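Local coordinates for hydrogenase 3 maturation protease (Escherichia coli, PDB 2E85), which cleaves a 32-residue peptide from the C-terminus of the precursor of HycE, the large subunit of hydrogenase 3, during maturation of that enzyme, at residues M15-L24 with I120-I131. The protein carries 1 engineered substitution. Numbering follows the deposited sequence.
Sequences MMGDDGAGPL and IVGFYYPMTQPI. With CA (calcium ion), chain F.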
# COMPACT_ATOMS: atom_id res chain seq x y z
N MET B 15 18.04 -10.23 8.78
CA MET B 15 18.32 -11.61 8.37
C MET B 15 18.56 -11.73 6.87
O MET B 15 18.56 -12.84 6.33
CB MET B 15 17.21 -12.55 8.86
CG MET B 15 17.11 -12.68 10.40
SD MET B 15 18.63 -13.27 11.18
CE MET B 15 19.24 -11.78 11.98
N MET B 16 18.75 -10.60 6.18
CA MET B 16 18.96 -10.62 4.73
C MET B 16 20.22 -9.86 4.29
O MET B 16 20.21 -9.14 3.28
CB MET B 16 17.70 -10.17 3.99
CG MET B 16 16.52 -11.17 4.07
SD MET B 16 16.77 -12.76 3.17
CE MET B 16 16.55 -12.23 1.52
N GLY B 17 21.30 -10.03 5.06
CA GLY B 17 22.61 -9.46 4.70
C GLY B 17 22.57 -7.94 4.63
O GLY B 17 22.18 -7.27 5.60
N ASP B 18 23.01 -7.38 3.50
CA ASP B 18 23.04 -5.93 3.35
C ASP B 18 21.65 -5.29 3.40
O ASP B 18 21.56 -4.08 3.63
CB ASP B 18 23.79 -5.51 2.08
CG ASP B 18 25.30 -5.69 2.19
OD1 ASP B 18 25.82 -5.69 3.32
OD2 ASP B 18 25.95 -5.83 1.10
N ASP B 19 20.59 -6.07 3.20
CA ASP B 19 19.22 -5.54 3.43
C ASP B 19 18.99 -5.10 4.88
O ASP B 19 17.95 -4.48 5.19
CB ASP B 19 18.14 -6.54 3.03
CG ASP B 19 16.80 -5.86 2.87
OD1 ASP B 19 16.80 -4.80 2.20
OD2 ASP B 19 15.79 -6.32 3.44
N GLY B 20 19.94 -5.44 5.77
CA GLY B 20 19.89 -5.03 7.18
C GLY B 20 20.25 -3.57 7.45
O GLY B 20 20.30 -3.16 8.60
N ALA B 21 20.51 -2.80 6.39
CA ALA B 21 21.03 -1.45 6.58
C ALA B 21 20.05 -0.62 7.43
O ALA B 21 20.46 0.10 8.36
CB ALA B 21 21.27 -0.79 5.26
N GLY B 22 18.77 -0.74 7.12
CA GLY B 22 17.74 0.03 7.85
C GLY B 22 17.69 -0.35 9.33
O GLY B 22 17.81 0.50 10.19
N PRO B 23 17.47 -1.64 9.66
CA PRO B 23 17.57 -2.08 11.06
C PRO B 23 18.86 -1.69 11.76
O PRO B 23 18.82 -1.30 12.93
CB PRO B 23 17.42 -3.61 10.95
CG PRO B 23 16.60 -3.79 9.69
CD PRO B 23 16.95 -2.69 8.76
N LEU B 24 19.99 -1.69 11.05
CA LEU B 24 21.25 -1.25 11.67
C LEU B 24 21.18 0.23 12.07
O LEU B 24 21.59 0.60 13.18
CB LEU B 24 22.49 -1.53 10.77
CG LEU B 24 23.80 -1.08 11.42
CD1 LEU B 24 24.10 -1.87 12.72
CD2 LEU B 24 24.97 -1.17 10.43
N ILE B 120 25.39 -7.71 -1.10
CA ILE B 120 24.88 -9.08 -0.98
C ILE B 120 23.60 -9.07 -0.17
O ILE B 120 23.51 -8.48 0.91
CB ILE B 120 25.95 -10.08 -0.38
CG1 ILE B 120 26.28 -9.73 1.09
CG2 ILE B 120 27.21 -10.18 -1.34
CD1 ILE B 120 25.31 -10.20 2.12
N VAL B 121 22.60 -9.78 -0.69
CA VAL B 121 21.29 -9.87 -0.03
C VAL B 121 20.87 -11.31 -0.09
O VAL B 121 20.64 -11.84 -1.17
CB VAL B 121 20.23 -8.97 -0.70
CG1 VAL B 121 18.82 -9.18 -0.07
CG2 VAL B 121 20.64 -7.46 -0.65
N GLY B 122 20.73 -11.93 1.07
CA GLY B 122 20.40 -13.33 1.17
C GLY B 122 20.28 -13.74 2.61
O GLY B 122 20.84 -13.10 3.51
N PHE B 123 19.55 -14.83 2.82
CA PHE B 123 19.22 -15.29 4.15
C PHE B 123 20.44 -15.63 4.99
O PHE B 123 21.25 -16.49 4.61
CB PHE B 123 18.25 -16.47 4.09
CG PHE B 123 17.78 -16.92 5.43
CD1 PHE B 123 16.91 -16.13 6.18
CD2 PHE B 123 18.23 -18.13 5.97
CE1 PHE B 123 16.48 -16.53 7.43
CE2 PHE B 123 17.79 -18.55 7.22
CZ PHE B 123 16.91 -17.75 7.96
N TYR B 124 20.56 -14.95 6.13
CA TYR B 124 21.67 -15.16 7.07
C TYR B 124 23.06 -14.71 6.55
O TYR B 124 24.09 -15.05 7.14
CB TYR B 124 21.73 -16.62 7.52
CG TYR B 124 21.16 -16.96 8.88
CD1 TYR B 124 19.80 -16.82 9.14
CD2 TYR B 124 21.97 -17.47 9.89
CE1 TYR B 124 19.27 -17.17 10.39
CE2 TYR B 124 21.46 -17.82 11.13
CZ TYR B 124 20.11 -17.67 11.37
OH TYR B 124 19.60 -18.02 12.61
N TYR B 125 23.09 -13.92 5.47
CA TYR B 125 24.35 -13.33 5.01
C TYR B 125 24.82 -12.26 6.02
O TYR B 125 23.98 -11.61 6.68
CB TYR B 125 24.15 -12.64 3.66
CG TYR B 125 23.95 -13.54 2.45
CD1 TYR B 125 23.82 -14.94 2.57
CD2 TYR B 125 23.91 -12.98 1.18
CE1 TYR B 125 23.62 -15.73 1.45
CE2 TYR B 125 23.70 -13.76 0.06
CZ TYR B 125 23.58 -15.14 0.20
OH TYR B 125 23.36 -15.91 -0.94
N PRO B 126 26.14 -12.03 6.10
CA PRO B 126 26.66 -10.93 6.89
C PRO B 126 26.42 -9.63 6.13
O PRO B 126 26.08 -9.67 4.94
CB PRO B 126 28.16 -11.23 6.96
CG PRO B 126 28.44 -11.93 5.64
CD PRO B 126 27.23 -12.80 5.46
N MET B 127 26.53 -8.50 6.82
CA MET B 127 26.55 -7.19 6.15
C MET B 127 27.97 -6.90 5.66
O MET B 127 28.95 -7.21 6.36
CB MET B 127 26.08 -6.11 7.14
CG MET B 127 26.12 -4.67 6.63
SD MET B 127 25.37 -3.52 7.81
CE MET B 127 23.96 -4.52 8.29
N THR B 128 28.11 -6.28 4.50
CA THR B 128 29.44 -5.96 4.00
C THR B 128 29.92 -4.58 4.47
O THR B 128 29.12 -3.72 4.85
CB THR B 128 29.55 -6.10 2.47
OG1 THR B 128 28.73 -5.11 1.83
CG2 THR B 128 29.13 -7.51 2.01
N GLN B 129 31.23 -4.39 4.50
CA GLN B 129 31.79 -3.16 5.07
C GLN B 129 31.27 -1.85 4.44
O GLN B 129 31.01 -0.90 5.19
CB GLN B 129 33.31 -3.21 5.04
CG GLN B 129 34.00 -2.15 5.88
CD GLN B 129 33.68 -2.28 7.34
OE1 GLN B 129 33.87 -3.33 7.96
NE2 GLN B 129 33.20 -1.19 7.92
N PRO B 130 31.19 -1.77 3.10
CA PRO B 130 30.68 -0.52 2.50
C PRO B 130 29.28 -0.14 2.96
O PRO B 130 28.97 1.06 3.07
CB PRO B 130 30.71 -0.85 1.01
CG PRO B 130 31.89 -1.70 0.89
CD PRO B 130 31.68 -2.66 2.04
N ILE B 131 28.46 -1.14 3.29
CA ILE B 131 27.11 -0.85 3.75
C ILE B 131 27.16 -0.39 5.22
O ILE B 131 26.45 0.52 5.61
CB ILE B 131 26.20 -2.09 3.49
CG1 ILE B 131 25.80 -2.10 2.01
CG2 ILE B 131 24.96 -2.06 4.38
CD1 ILE B 131 26.90 -2.53 1.05
CA CA F . 15.33 -3.14 1.46
O HOH W 1 13.65 -2.57 -0.17
O HOH W 2 12.95 -3.43 1.88
O HOH W 3 15.36 -4.59 -0.26
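With its CG anti to the carbonyl carbon (chi1 -73°), D18 sends its carboxylate into the 120-131 loop, where T128 answers with OG1 set between its own backbone N and carbonyl carbon (chi1 67°). The contact belongs to the alpha/beta fold of the A31 peptidases: the glycine-rich loop and 3-10 segment leading into helix 21-31 are strapped to the loop that runs into helix 129-141. D18 OD1 takes the T128 N-H on its syn lone pair, 2.6 Å from T128 N and nearly straight at 170°. D18 OD2 is gripped from opposite faces of the carboxylate plane, by I120 N at 2.9 Å and by T128 OG1 at 3.0 Å, and D119 N adds a further bond. So many donors hold this buried carboxylate in one rotation. The backbone joins in, D18 N donating to I120 O, while I131 lays CG1 and CD1 against the carboxyl group. G17, at positive phi, brings its CA against I120 CD1 and makes a CA-H...O contact with Y125 O (3.2 Å from G17 CA). Farther along, the type II turn G122-Y125 is pinned by Y124 N to M15 O (2.9 Å), the donor lying above the carbonyl plane, and M15 SD meets the Y124 ring obliquely in a Met-aromatic contact. Next to D18, D19 OD1 binds a calcium ion, together with D65 and A66, at what is probably the nickel site of the enzyme. At the helix side, L24 CD2 rests 3.5 Å from M127 SD.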